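Local coordinates for protein sortase (Actinomyces oris, PDB 5UTT) that probably acts as a class E sortase, a cysteine transpeptidase that joins proteins to the cell surface or into pili, at residues Val111-Pro122 against Asp160-Tyr171. Sequence-based numbering, arbitrary orientation.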
loop_
_atom_site.group_PDB
_atom_site.type_symbol
_atom_site.label_atom_id
_atom_site.label_comp_id
_atom_site.label_asym_id
_atom_site.label_seq_id
_atom_site.Cartn_x
_atom_site.Cartn_y
_atom_site.Cartn_z
ATOM N N VAL A 111 -5.531 5.071 7.339
ATOM C CA VAL A 111 -4.221 5.689 7.482
ATOM C C VAL A 111 -3.267 4.776 8.274
ATOM O O VAL A 111 -3.510 4.405 9.465
ATOM C CB VAL A 111 -4.267 7.106 8.118
ATOM C CG1 VAL A 111 -2.851 7.633 8.302
ATOM C CG2 VAL A 111 -5.129 8.108 7.349
ATOM N N PHE A 112 -2.163 4.448 7.599
ATOM C CA PHE A 112 -1.078 3.619 8.104
ATOM C C PHE A 112 0.175 4.473 8.288
ATOM O O PHE A 112 0.413 5.463 7.558
ATOM C CB PHE A 112 -0.784 2.437 7.155
ATOM C CG PHE A 112 -1.954 1.569 6.868
ATOM C CD1 PHE A 112 -2.929 1.936 5.915
ATOM C CD2 PHE A 112 -2.078 0.331 7.466
ATOM C CE1 PHE A 112 -4.000 1.093 5.645
ATOM C CE2 PHE A 112 -3.155 -0.500 7.221
ATOM C CZ PHE A 112 -4.133 -0.129 6.307
ATOM N N LYS A 113 1.034 4.068 9.249
ATOM C CA LYS A 113 2.300 4.749 9.463
ATOM C C LYS A 113 3.479 3.795 9.300
ATOM O O LYS A 113 3.458 2.685 9.855
ATOM C CB LYS A 113 2.324 5.354 10.868
ATOM C CG LYS A 113 1.267 6.422 11.063
ATOM C CD LYS A 113 1.637 7.716 10.385
ATOM C CE LYS A 113 1.083 8.929 11.149
ATOM N NZ LYS A 113 1.735 9.215 12.488
ATOM N N VAL A 114 4.459 4.207 8.471
ATOM C CA VAL A 114 5.607 3.371 8.150
ATOM C C VAL A 114 6.380 2.942 9.424
ATOM O O VAL A 114 6.655 3.767 10.299
ATOM C CB VAL A 114 6.556 4.039 7.141
ATOM C CG1 VAL A 114 7.848 3.262 7.017
ATOM C CG2 VAL A 114 5.880 4.130 5.790
ATOM N N THR A 115 6.647 1.634 9.517
ATOM C CA THR A 115 7.387 1.040 10.638
ATOM C C THR A 115 8.821 0.749 10.212
ATOM O O THR A 115 9.734 0.644 11.043
ATOM C CB THR A 115 6.710 -0.243 11.158
ATOM O OG1 THR A 115 6.587 -1.191 10.083
ATOM C CG2 THR A 115 5.375 0.086 11.768
ATOM N N GLY A 116 9.049 0.608 8.910
ATOM C CA GLY A 116 10.377 0.263 8.438
ATOM C C GLY A 116 10.345 -0.168 6.969
ATOM O O GLY A 116 9.263 -0.326 6.387
ATOM N N HIS A 117 11.530 -0.350 6.387
ATOM C CA HIS A 117 11.654 -0.945 5.056
ATOM C C HIS A 117 12.653 -2.088 5.052
ATOM O O HIS A 117 13.487 -2.221 5.977
ATOM C CB HIS A 117 12.033 0.110 4.006
ATOM C CG HIS A 117 13.496 0.401 3.928
ATOM N ND1 HIS A 117 14.122 1.301 4.754
ATOM C CD2 HIS A 117 14.446 -0.057 3.079
ATOM C CE1 HIS A 117 15.408 1.359 4.440
ATOM N NE2 HIS A 117 15.622 0.553 3.415
ATOM N N GLU A 118 12.537 -2.941 4.046
ATOM C CA GLU A 118 13.423 -4.072 3.853
ATOM C C GLU A 118 13.862 -4.107 2.413
ATOM O O GLU A 118 13.101 -3.765 1.558
ATOM C CB GLU A 118 12.672 -5.352 4.156
ATOM C CG GLU A 118 12.296 -5.461 5.616
ATOM C CD GLU A 118 11.075 -6.250 5.857
ATOM O OE1 GLU A 118 10.373 -6.643 4.891
ATOM O OE2 GLU A 118 10.804 -6.456 7.070
ATOM N N LEU A 119 15.097 -4.545 2.185
ATOM C CA LEU A 119 15.547 -5.002 0.871
ATOM C C LEU A 119 15.756 -6.520 0.917
ATOM O O LEU A 119 16.584 -7.001 1.717
ATOM C CB LEU A 119 16.877 -4.358 0.471
ATOM C CG LEU A 119 16.739 -3.067 -0.317
ATOM C CD1 LEU A 119 18.102 -2.459 -0.610
ATOM C CD2 LEU A 119 15.970 -3.307 -1.620
ATOM N N VAL A 120 15.017 -7.240 0.090
ATOM C CA VAL A 120 14.982 -8.720 0.076
ATOM C C VAL A 120 15.076 -9.319 -1.312
ATOM O O VAL A 120 14.794 -8.641 -2.312
ATOM C CB VAL A 120 13.733 -9.302 0.770
ATOM C CG1 VAL A 120 13.757 -8.924 2.245
ATOM C CG2 VAL A 120 12.440 -8.835 0.145
ATOM N N LYS A 121 15.405 -10.605 -1.355
ATOM C CA LYS A 121 15.227 -11.396 -2.588
ATOM C C LYS A 121 13.732 -11.698 -2.802
ATOM O O LYS A 121 12.948 -11.826 -1.837
ATOM C CB LYS A 121 16.036 -12.692 -2.517
ATOM C CG LYS A 121 17.529 -12.477 -2.617
ATOM C CD LYS A 121 18.287 -13.732 -2.170
ATOM C CE LYS A 121 18.358 -13.845 -0.647
ATOM N NZ LYS A 121 17.986 -15.197 -0.159
ATOM N N PRO A 122 13.294 -11.813 -4.070
ATOM C CA PRO A 122 11.863 -11.967 -4.295
ATOM C C PRO A 122 11.264 -13.277 -3.786
ATOM O O PRO A 122 10.072 -13.440 -3.860
ATOM C CB PRO A 122 11.716 -11.874 -5.843
ATOM C CG PRO A 122 13.112 -12.003 -6.352
ATOM C CD PRO A 122 14.041 -11.545 -5.305
ATOM N N ASP A 160 17.067 -7.250 -9.231
ATOM C CA ASP A 160 17.517 -8.482 -8.577
ATOM C C ASP A 160 16.991 -8.526 -7.139
ATOM O O ASP A 160 17.039 -9.545 -6.484
ATOM C CB ASP A 160 19.044 -8.682 -8.638
ATOM C CG ASP A 160 19.841 -7.642 -7.855
ATOM O OD1 ASP A 160 19.347 -6.521 -7.613
ATOM O OD2 ASP A 160 20.994 -7.978 -7.481
ATOM N N LEU A 161 16.472 -7.416 -6.678
ATOM C CA LEU A 161 15.993 -7.303 -5.290
ATOM C C LEU A 161 14.594 -6.686 -5.280
ATOM O O LEU A 161 14.081 -6.245 -6.282
ATOM C CB LEU A 161 16.940 -6.457 -4.461
ATOM C CG LEU A 161 18.360 -6.969 -4.160
ATOM C CD1 LEU A 161 19.159 -6.029 -3.257
ATOM C CD2 LEU A 161 18.277 -8.362 -3.608
ATOM N N ARG A 162 13.987 -6.668 -4.093
ATOM C CA ARG A 162 12.675 -6.034 -3.922
ATOM C C ARG A 162 12.715 -5.078 -2.728
ATOM O O ARG A 162 13.085 -5.481 -1.622
ATOM C CB ARG A 162 11.563 -7.095 -3.731
ATOM C CG ARG A 162 11.477 -8.148 -4.826
ATOM C CD ARG A 162 10.979 -7.529 -6.111
ATOM N NE ARG A 162 10.695 -8.534 -7.155
ATOM C CZ ARG A 162 11.586 -8.898 -8.051
ATOM N NH1 ARG A 162 12.824 -8.376 -7.987
ATOM N NH2 ARG A 162 11.270 -9.792 -8.994
ATOM N N TRP A 163 12.316 -3.834 -2.947
ATOM C CA TRP A 163 12.169 -2.863 -1.863
ATOM C C TRP A 163 10.772 -2.992 -1.257
ATOM O O TRP A 163 9.744 -2.864 -1.930
ATOM C CB TRP A 163 12.425 -1.451 -2.377
ATOM C CG TRP A 163 12.565 -0.445 -1.286
ATOM C CD1 TRP A 163 11.608 -0.021 -0.389
ATOM C CD2 TRP A 163 13.708 0.369 -1.055
ATOM N NE1 TRP A 163 12.115 0.987 0.406
ATOM C CE2 TRP A 163 13.417 1.221 0.023
ATOM C CE3 TRP A 163 14.987 0.422 -1.629
ATOM C CZ2 TRP A 163 14.345 2.111 0.504
ATOM C CZ3 TRP A 163 15.896 1.304 -1.146
ATOM C CH2 TRP A 163 15.573 2.147 -0.094
ATOM N N ILE A 164 10.743 -3.217 0.060
ATOM C CA ILE A 164 9.513 -3.507 0.794
ATOM C C ILE A 164 9.313 -2.427 1.852
ATOM O O ILE A 164 10.221 -2.122 2.584
ATOM C CB ILE A 164 9.595 -4.826 1.565
ATOM C CG1 ILE A 164 10.140 -5.952 0.686
ATOM C CG2 ILE A 164 8.237 -5.180 2.196
ATOM C CD1 ILE A 164 9.257 -6.266 -0.495
ATOM N N VAL A 165 8.119 -1.841 1.898
ATOM C CA VAL A 165 7.760 -0.907 2.986
ATOM C C VAL A 165 6.604 -1.465 3.798
ATOM O O VAL A 165 5.568 -1.797 3.257
ATOM C CB VAL A 165 7.410 0.514 2.477
ATOM C CG1 VAL A 165 6.921 1.450 3.604
ATOM C CG2 VAL A 165 8.611 1.119 1.827
ATOM N N HIS A 166 6.789 -1.499 5.112
ATOM C CA HIS A 166 5.695 -1.879 6.030
ATOM C C HIS A 166 5.123 -0.663 6.785
ATOM O O HIS A 166 5.876 0.187 7.241
ATOM C CB HIS A 166 6.212 -2.892 7.073
ATOM C CG HIS A 166 6.568 -4.224 6.506
ATOM N ND1 HIS A 166 7.793 -4.829 6.704
ATOM C CD2 HIS A 166 5.884 -5.034 5.670
ATOM C CE1 HIS A 166 7.816 -5.982 6.062
ATOM N NE2 HIS A 166 6.675 -6.119 5.413
ATOM N N ALA A 167 3.801 -0.602 6.920
ATOM C CA ALA A 167 3.120 0.459 7.666
ATOM C C ALA A 167 2.022 -0.158 8.541
ATOM O O ALA A 167 1.248 -0.998 8.098
ATOM C CB ALA A 167 2.561 1.551 6.749
ATOM N N LYS A 168 2.039 0.229 9.815
ATOM C CA LYS A 168 1.048 -0.230 10.794
ATOM C C LYS A 168 -0.158 0.721 10.858
ATOM O O LYS A 168 -0.000 1.939 10.823
ATOM C CB LYS A 168 1.727 -0.338 12.160
ATOM C CG LYS A 168 0.821 -0.897 13.246
ATOM C CD LYS A 168 1.616 -1.229 14.510
ATOM C CE LYS A 168 0.673 -1.471 15.663
ATOM N NZ LYS A 168 1.343 -2.003 16.881
ATOM N N PHE A 169 -1.351 0.162 10.973
ATOM C CA PHE A 169 -2.569 0.953 11.015
ATOM C C PHE A 169 -2.538 1.984 12.132
ATOM O O PHE A 169 -2.159 1.632 13.282
ATOM C CB PHE A 169 -3.778 0.021 11.124
ATOM C CG PHE A 169 -5.106 0.732 11.124
ATOM C CD1 PHE A 169 -5.644 1.275 9.960
ATOM C CD2 PHE A 169 -5.806 0.876 12.287
ATOM C CE1 PHE A 169 -6.855 1.948 9.975
ATOM C CE2 PHE A 169 -7.003 1.531 12.310
ATOM C CZ PHE A 169 -7.526 2.081 11.159
ATOM N N ALA A 170 -2.909 3.234 11.832
ATOM C CA ALA A 170 -2.905 4.315 12.806
ATOM C C ALA A 170 -4.312 4.759 13.159
ATOM O O ALA A 170 -4.705 4.703 14.328
ATOM C CB ALA A 170 -2.094 5.505 12.299
ATOM N N TYR A 171 -5.083 5.175 12.167
ATOM C CA TYR A 171 -6.480 5.547 12.401
ATOM C C TYR A 171 -7.255 5.447 11.108
ATOM O O TYR A 171 -6.665 5.243 10.036
ATOM C CB TYR A 171 -6.562 6.975 12.949
ATOM C CG TYR A 171 -6.041 8.040 12.024
ATOM C CD1 TYR A 171 -6.891 8.638 11.089
ATOM C CD2 TYR A 171 -4.721 8.450 12.072
ATOM C CE1 TYR A 171 -6.434 9.621 10.248
ATOM C CE2 TYR A 171 -4.254 9.441 11.223
ATOM C CZ TYR A 171 -5.132 10.007 10.315
ATOM O OH TYR A 171 -4.705 10.971 9.459
#
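Strands 111-120 and 161-171 run antiparallel as neighbours in the sortase beta-barrel, between strands 100-104 and 142-150. Two beta bulges break their register. At the first, a classic bulge, Ala170 and Tyr171 both face Val111, whose O accepts two N-H groups, from Ala170 N at 2.7 Å and from Tyr171 N at 3.2 Å. Val111 also lies over one face of the Tyr171 ring in a CH-pi contact, its CB 3.8 Å from the ring centroid. On the other side of the sheet the edge of Phe169 is directed at the face of Phe112, the planes 75° apart, and Phe112 CB meets Ala167 CB at 3.5 Å. A chi1 of -56° sets Phe112 CG beside its backbone N, and CD2 of the ring comes 3.6 Å from Phe169 N. The second bulge falls at Thr115: Thr115 N donates to His166 O, and His166 N in turn to Gly116 O at 3.0 Å. His166 NE2 bonds to Val127 O, and Lys168 NZ forms a salt bridge with Asp141. Beyond the bulge His117 lies nearly parallel to the six-membered ring of Trp163, planes at 8°, but slid so far that they overlap little; His117 CD2 comes 3.4 Å from Trp163 CZ2. Trp163 also packs edge-to-face with His150. At the far end, Pro122 CB covers one face of the Arg162 guanidinium, 3.7 Å from CZ, while Arg162 NH1 bonds in the guanidinium plane to Leu161 O and also reaches Asn159 O. Backbone bonds thus hold the strands together across both bulges, with side chains packing across the pair on both faces.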